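Local coordinates for putative secreted protein (Streptomyces coelicolor A3, PDB 2QF9) that is of unknown function but belongs to the DUF305 family of helical proteins and is probably secreted, pairing here as a two-fold symmetric dimer, at the interface of chains A and B. Numbering follows the deposited sequence. Chains: chain A/B, Putative secreted protein.

All three contacts lie along helix 37-63, which faces its own copy across the two-fold axis. Contacts 1 and 2 are near neighbours, their C-alpha centres about 9 Å apart, and share positions 56, 59 and 62, seen from one chain and then the other. Contact 3 sits further along the helices, about 16 Å from contact 2 and 20 Å from contact 1, and brings in helix 8-33 of chain B. Helix 141-167 joins at contact 1. Every contact has a twin with the chains exchanged, so the patches recur on the other side of the axis; this pairing may not be the biological one.

Contact 1: the interface of chains A and B. Residues chain A 56, 60, 142; chain B 59-60, 62-63.
With CG anti to its carbonyl carbon (chi1 -64°), A:Trp60 sends its indole toward chain B, and a chi2 of -25° swings the NE1 edge onto the backbone of B:Gly59. The ring N-H donates a hydrogen bond to B:Gly59 O, with 3.0 Å from NE1 to O and a nearly straight path at the hydrogen. The acceptor lies in the indole plane, whereas the donor stands well above the carbonyl plane and misses the lone pairs. Each indole face is touched near its rim from within chain A, by A:Val142 CG1 on one side and the backbone oxygen of A:Met56 on the other, which may limit rocking of the ring. A:Val142 also faces chain B with both methyls. CG1 meets B:Leu63 CD1 at 3.7 Å, the side chains crossing at about a right angle, while CG2 packs on B:Asp62 CB at 3.8 Å. The selenomethionine A:Met56, extended beyond CG, runs past B:Gly59, its CG 3.8 Å from the glycine CA; the lack of a side chain there probably permits this approach. Its CE ends near B:Asp62 OD2. The site lies toward the C-terminal ends of the paired helices 37-63, where the start of helix 141-167 of chain A closes in beside them.

Contact 2: the interface of chains A and B. Residues chain A 51, 54-55, 58-59, 62, 68; chain B 52, 56.
B:Met56, a selenomethionine, and B:Asn52 press on A:Gly55 and A:Ile58 in the dense part of this helix-helix interface. The B:Met56 chain runs straight beyond CG, carrying CE to 3.4 Å from A:Ile58 CG2, a tight fit. Its CA lies 3.2 Å from A:Gly55 O. B:Asn52, with CG anti to the backbone N (chi1 -176°), sets OD1 3.4 Å from A:Gly55 CA. The lack of side chains at A:Gly55 and A:Gly59 probably allows this close approach. Beyond the methyl, A:Asp62 is paired within its own chain, its OD2 taking A:Lys68 NZ at 3.0 Å on the syn lone pair in a salt bridge, although the lysine is poorly ordered. OD2 also stands 4.0 Å from B:Met56 CE. An alanine in place of A:Asp62 would probably leave the A:Lys68 ammonium without its carboxylate mate and thin the packing beside that methyl. The looser side is water-bridged: A:Arg54 and B:Asn52 approach with guanidinium and amide planes 42° apart, linked through water 1 rather than bonded directly. A:Ile58 CD1 covers one guanidinium face over its centre. Water 1, at the guanidinium edge, lies 3.1 Å from A:Arg54 NH1. B:Asn52 OD1 is 2.9 Å from it. The backbone oxygen A:Ala51 O is 2.8 Å from water 1.

Contact 3: the interface of chains A and B. Residues chain A 44, 48; chain B 21, 24-25, 28.
A:Tyr44 meets B:Tyr28 edge to face where helix 37-63 of one DUF305 chain packs against helix 8-33 of the other. The planes stand 79° apart, with the centroids separated by 4.8 Å. The CD1-CE1 edge of A:Tyr44 points at the flat of B:Tyr28, with CE1 over the centre of that ring and CD1 at 3.5 Å from B:Tyr28 CE2. Because CG of A:Tyr44 is anti to the backbone N (chi1 170°), the phenol extends toward chain B, and its hydroxyl reaches beyond the aromatic pair to B:Glu25. There the OH donates to the carboxylate oxygen OE1 at 2.5 Å, a short bond received on the syn lone pair. Ring and carboxylate planes are steeply turned against each other, and the two side chains cross at about a right angle. A:Gln48 lies beside the phenol, its CG 3.8 Å above one face of the A:Tyr44 ring, toward the rim. Bent at its second torsion (chi2 -79°), it meets B:Gln21 tip to tip. The amide nitrogen B:Gln21 NE2 donates to A:Gln48 OE1 at 3.0 Å, lying in the plane of that carbonyl, while the acceptor is tilted from the B:Gln21 amide plane. The other branch of the A:Gln48 amide turns to an apolar surface: NE2 sits 3.5 Å from B:Val24 CG1 and 3.8 Å from B:Tyr28 CE1. B:Val24 CG1 meets the B:Tyr28 ring at its edge, in plane, within chain B, and may limit its swing.

Contact 1: the interface of chains A and B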
loop_
_atom_site.group_PDB
_atom_site.type_symbol
_atom_site.label_atom_id
_atom_site.label_comp_id
_atom_site.label_asym_id
_atom_site.label_seq_id
_atom_site.Cartn_x
_atom_site.Cartn_y
_atom_site.Cartn_z
HETATM N N MSE A 56 -2.398 3.933 7.232
HETATM C CA MSE A 56 -2.581 4.996 8.239
HETATM C C MSE A 56 -3.687 4.622 9.231
HETATM O O MSE A 56 -3.486 4.646 10.451
HETATM C CB MSE A 56 -2.893 6.355 7.580
HETATM C CG MSE A 56 -1.736 6.952 6.792
HETATM SE SE MSE A 56 -2.440 8.477 5.788
HETATM C CE MSE A 56 -0.832 9.303 5.097
ATOM N N TRP A 60 -3.544 3.611 13.162
ATOM C CA TRP A 60 -4.271 4.314 14.235
ATOM C C TRP A 60 -4.963 3.315 15.147
ATOM O O TRP A 60 -4.849 3.391 16.377
ATOM C CB TRP A 60 -5.243 5.372 13.683
ATOM C CG TRP A 60 -4.550 6.499 12.938
ATOM C CD1 TRP A 60 -3.254 6.929 13.106
ATOM C CD2 TRP A 60 -5.113 7.322 11.912
ATOM N NE1 TRP A 60 -2.979 7.981 12.244
ATOM C CE2 TRP A 60 -4.102 8.236 11.501
ATOM C CE3 TRP A 60 -6.377 7.384 11.304
ATOM C CZ2 TRP A 60 -4.317 9.200 10.504
ATOM C CZ3 TRP A 60 -6.588 8.350 10.297
ATOM C CH2 TRP A 60 -5.559 9.240 9.913
ATOM N N VAL A 142 -6.663 14.372 12.656
ATOM C CA VAL A 142 -5.960 13.844 11.489
ATOM C C VAL A 142 -6.879 12.937 10.645
ATOM O O VAL A 142 -6.773 12.910 9.418
ATOM C CB VAL A 142 -4.630 13.135 11.890
ATOM C CG1 VAL A 142 -4.880 11.938 12.810
ATOM C CG2 VAL A 142 -3.831 12.750 10.680
ATOM N N GLY B 59 1.142 7.485 9.184
ATOM C CA GLY B 59 -0.013 7.799 10.016
ATOM C C GLY B 59 0.396 8.189 11.432
ATOM O O GLY B 59 -0.191 9.121 12.015
ATOM N N TRP B 60 1.371 7.468 11.996
ATOM C CA TRP B 60 1.895 7.823 13.337
ATOM C C TRP B 60 2.505 9.222 13.361
ATOM O O TRP B 60 2.172 10.032 14.228
ATOM C CB TRP B 60 2.883 6.774 13.862
ATOM C CG TRP B 60 2.229 5.403 14.081
ATOM C CD1 TRP B 60 0.898 5.139 14.315
ATOM C CD2 TRP B 60 2.897 4.140 14.107
ATOM N NE1 TRP B 60 0.705 3.782 14.445
ATOM C CE2 TRP B 60 1.912 3.146 14.332
ATOM C CE3 TRP B 60 4.232 3.745 13.936
ATOM C CZ2 TRP B 60 2.224 1.779 14.402
ATOM C CZ3 TRP B 60 4.550 2.381 14.014
ATOM C CH2 TRP B 60 3.538 1.415 14.246
ATOM N N ASP B 62 1.922 11.659 11.340
ATOM C CA ASP B 62 0.832 12.625 11.153
ATOM C C ASP B 62 0.053 12.842 12.448
ATOM O O ASP B 62 -0.213 13.984 12.821
ATOM C CB ASP B 62 -0.090 12.177 10.013
ATOM C CG ASP B 62 0.523 12.420 8.639
ATOM O OD1 ASP B 62 1.545 13.152 8.539
ATOM O OD2 ASP B 62 -0.030 11.913 7.638
ATOM N N LEU B 63 -0.312 11.757 13.133
ATOM C CA LEU B 63 -1.038 11.884 14.400
ATOM C C LEU B 63 -0.202 12.617 15.459
ATOM O O LEU B 63 -0.726 13.450 16.234
ATOM C CB LEU B 63 -1.515 10.523 14.899
ATOM C CG LEU B 63 -2.199 10.507 16.270
ATOM C CD1 LEU B 63 -3.555 11.168 16.232
ATOM C CD2 LEU B 63 -2.303 9.091 16.768
#

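Contact 2: the interface of chains A and B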
loop_
_atom_site.group_PDB
_atom_site.type_symbol
_atom_site.label_atom_id
_atom_site.label_comp_id
_atom_site.label_asym_id
_atom_site.label_seq_id
_atom_site.Cartn_x
_atom_site.Cartn_y
_atom_site.Cartn_z
ATOM N N ALA A 51 -3.763 2.124 -0.510
ATOM C CA ALA A 51 -2.977 1.255 0.363
ATOM C C ALA A 51 -2.333 2.083 1.465
ATOM O O ALA A 51 -2.265 1.648 2.615
ATOM C CB ALA A 51 -1.893 0.505 -0.431
ATOM N N ARG A 54 -5.010 3.151 3.911
ATOM C CA ARG A 54 -5.357 1.968 4.681
ATOM C C ARG A 54 -4.340 1.710 5.802
ATOM O O ARG A 54 -4.742 1.470 6.951
ATOM C CB ARG A 54 -5.510 0.752 3.773
ATOM C CG ARG A 54 -5.859 -0.501 4.530
ATOM C CD ARG A 54 -6.207 -1.634 3.585
ATOM N NE ARG A 54 -6.455 -2.880 4.316
ATOM C CZ ARG A 54 -5.506 -3.760 4.622
ATOM N NH1 ARG A 54 -4.229 -3.517 4.322
ATOM N NH2 ARG A 54 -5.829 -4.877 5.259
ATOM N N GLY A 55 -3.042 1.758 5.474
ATOM C CA GLY A 55 -1.990 1.631 6.493
ATOM C C GLY A 55 -2.111 2.679 7.597
ATOM O O GLY A 55 -1.938 2.357 8.773
ATOM N N ILE A 58 -5.193 1.649 9.808
ATOM C CA ILE A 58 -4.843 0.440 10.554
ATOM C C ILE A 58 -3.819 0.773 11.655
ATOM O O ILE A 58 -3.928 0.287 12.787
ATOM C CB ILE A 58 -4.327 -0.668 9.631
ATOM C CG1 ILE A 58 -5.502 -1.180 8.767
ATOM C CG2 ILE A 58 -3.723 -1.805 10.468
ATOM C CD1 ILE A 58 -5.129 -2.195 7.716
ATOM N N GLY A 59 -2.858 1.630 11.318
ATOM C CA GLY A 59 -1.861 2.094 12.281
ATOM C C GLY A 59 -2.493 2.843 13.451
ATOM O O GLY A 59 -2.058 2.703 14.609
ATOM N N ASP A 62 -4.191 0.282 15.679
ATOM C CA ASP A 62 -3.155 -0.401 16.431
ATOM C C ASP A 62 -2.665 0.450 17.598
ATOM O O ASP A 62 -2.642 -0.024 18.739
ATOM C CB ASP A 62 -2.007 -0.797 15.507
ATOM C CG ASP A 62 -2.315 -2.048 14.703
ATOM O OD1 ASP A 62 -3.354 -2.713 14.977
ATOM O OD2 ASP A 62 -1.516 -2.372 13.795
ATOM N N LYS A 68 -9.053 -4.563 14.715
ATOM C CA LYS A 68 -9.235 -4.154 13.331
ATOM C C LYS A 68 -10.563 -4.678 12.770
ATOM O O LYS A 68 -11.062 -4.172 11.769
ATOM C CB LYS A 68 -8.027 -4.569 12.478
ATOM C CG LYS A 68 -6.796 -3.682 12.705
ATOM C CD LYS A 68 -5.534 -4.262 12.058
ATOM C CE LYS A 68 -4.546 -4.817 13.089
ATOM N NZ LYS A 68 -3.109 -4.636 12.652
ATOM N N ASN B 52 1.515 -1.146 3.332
ATOM C CA ASN B 52 0.702 -1.092 4.533
ATOM C C ASN B 52 1.496 -0.572 5.729
ATOM O O ASN B 52 1.029 0.323 6.440
ATOM C CB ASN B 52 0.093 -2.455 4.829
ATOM C CG ASN B 52 -0.831 -2.422 6.017
ATOM O OD1 ASN B 52 -1.884 -1.769 5.995
ATOM N ND2 ASN B 52 -0.443 -3.117 7.062
HETATM N N MSE B 56 1.177 2.876 8.054
HETATM C CA MSE B 56 1.119 2.877 9.525
HETATM C C MSE B 56 2.070 3.940 10.075
HETATM O O MSE B 56 1.669 4.779 10.872
HETATM C CB MSE B 56 1.483 1.515 10.098
HETATM C CG MSE B 56 0.503 0.420 9.723
HETATM SE SE MSE B 56 1.141 -1.308 10.375
HETATM C CE MSE B 56 -0.369 -2.391 9.975
HETATM O O HOH W 1 -2.604 -1.050 3.275
#

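Contact 3: the interface of chains A and B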
loop_
_atom_site.group_PDB
_atom_site.type_symbol
_atom_site.label_atom_id
_atom_site.label_comp_id
_atom_site.label_asym_id
_atom_site.label_seq_id
_atom_site.Cartn_x
_atom_site.Cartn_y
_atom_site.Cartn_z
ATOM N N TYR A 44 -2.526 2.461 -10.725
ATOM C CA TYR A 44 -1.329 2.536 -9.877
ATOM C C TYR A 44 -1.495 3.638 -8.817
ATOM O O TYR A 44 -1.220 3.415 -7.636
ATOM C CB TYR A 44 -0.094 2.788 -10.752
ATOM C CG TYR A 44 1.169 3.117 -10.005
ATOM C CD1 TYR A 44 2.004 2.105 -9.524
ATOM C CD2 TYR A 44 1.548 4.445 -9.796
ATOM C CE1 TYR A 44 3.182 2.412 -8.843
ATOM C CE2 TYR A 44 2.723 4.762 -9.113
ATOM C CZ TYR A 44 3.529 3.734 -8.648
ATOM O OH TYR A 44 4.700 4.040 -7.978
ATOM N N GLN A 48 -1.683 3.057 -4.826
ATOM C CA GLN A 48 -0.679 3.680 -3.960
ATOM C C GLN A 48 -1.333 4.503 -2.853
ATOM O O GLN A 48 -0.971 4.373 -1.668
ATOM C CB GLN A 48 0.309 4.509 -4.786
ATOM C CG GLN A 48 1.275 3.632 -5.607
ATOM C CD GLN A 48 2.413 3.090 -4.747
ATOM O OE1 GLN A 48 3.491 3.672 -4.708
ATOM N NE2 GLN A 48 2.165 2.003 -4.038
ATOM N N GLN B 21 9.017 2.551 0.618
ATOM C CA GLN B 21 8.519 3.071 -0.678
ATOM C C GLN B 21 9.326 2.509 -1.869
ATOM O O GLN B 21 8.772 2.165 -2.926
ATOM C CB GLN B 21 8.527 4.605 -0.720
ATOM C CG GLN B 21 7.727 5.174 -1.944
ATOM C CD GLN B 21 6.389 4.422 -2.215
ATOM O OE1 GLN B 21 5.547 4.249 -1.319
ATOM N NE2 GLN B 21 6.211 3.948 -3.463
ATOM N N VAL B 24 8.391 -1.175 -2.534
ATOM C CA VAL B 24 7.105 -1.207 -3.247
ATOM C C VAL B 24 7.335 -0.919 -4.741
ATOM O O VAL B 24 6.849 -1.655 -5.592
ATOM C CB VAL B 24 6.091 -0.224 -2.648
ATOM C CG1 VAL B 24 4.796 -0.242 -3.470
ATOM C CG2 VAL B 24 5.798 -0.591 -1.174
ATOM N N GLU B 25 8.096 0.131 -5.048
ATOM C CA GLU B 25 8.381 0.459 -6.449
ATOM C C GLU B 25 9.083 -0.704 -7.168
ATOM O O GLU B 25 8.706 -1.048 -8.291
ATOM C CB GLU B 25 9.196 1.754 -6.568
ATOM C CG GLU B 25 9.279 2.283 -7.988
ATOM C CD GLU B 25 7.884 2.602 -8.553
ATOM O OE1 GLU B 25 7.022 3.114 -7.783
ATOM O OE2 GLU B 25 7.637 2.297 -9.738
ATOM N N TYR B 28 6.590 -3.335 -8.103
ATOM C CA TYR B 28 5.844 -2.913 -9.286
ATOM C C TYR B 28 6.669 -3.153 -10.559
ATOM O O TYR B 28 6.148 -3.637 -11.557
ATOM C CB TYR B 28 5.424 -1.447 -9.179
ATOM C CG TYR B 28 4.055 -1.284 -8.528
ATOM C CD1 TYR B 28 3.932 -1.005 -7.168
ATOM C CD2 TYR B 28 2.887 -1.459 -9.273
ATOM C CE1 TYR B 28 2.661 -0.857 -6.565
ATOM C CE2 TYR B 28 1.613 -1.322 -8.693
ATOM C CZ TYR B 28 1.510 -1.025 -7.333
ATOM O OH TYR B 28 0.259 -0.899 -6.748
#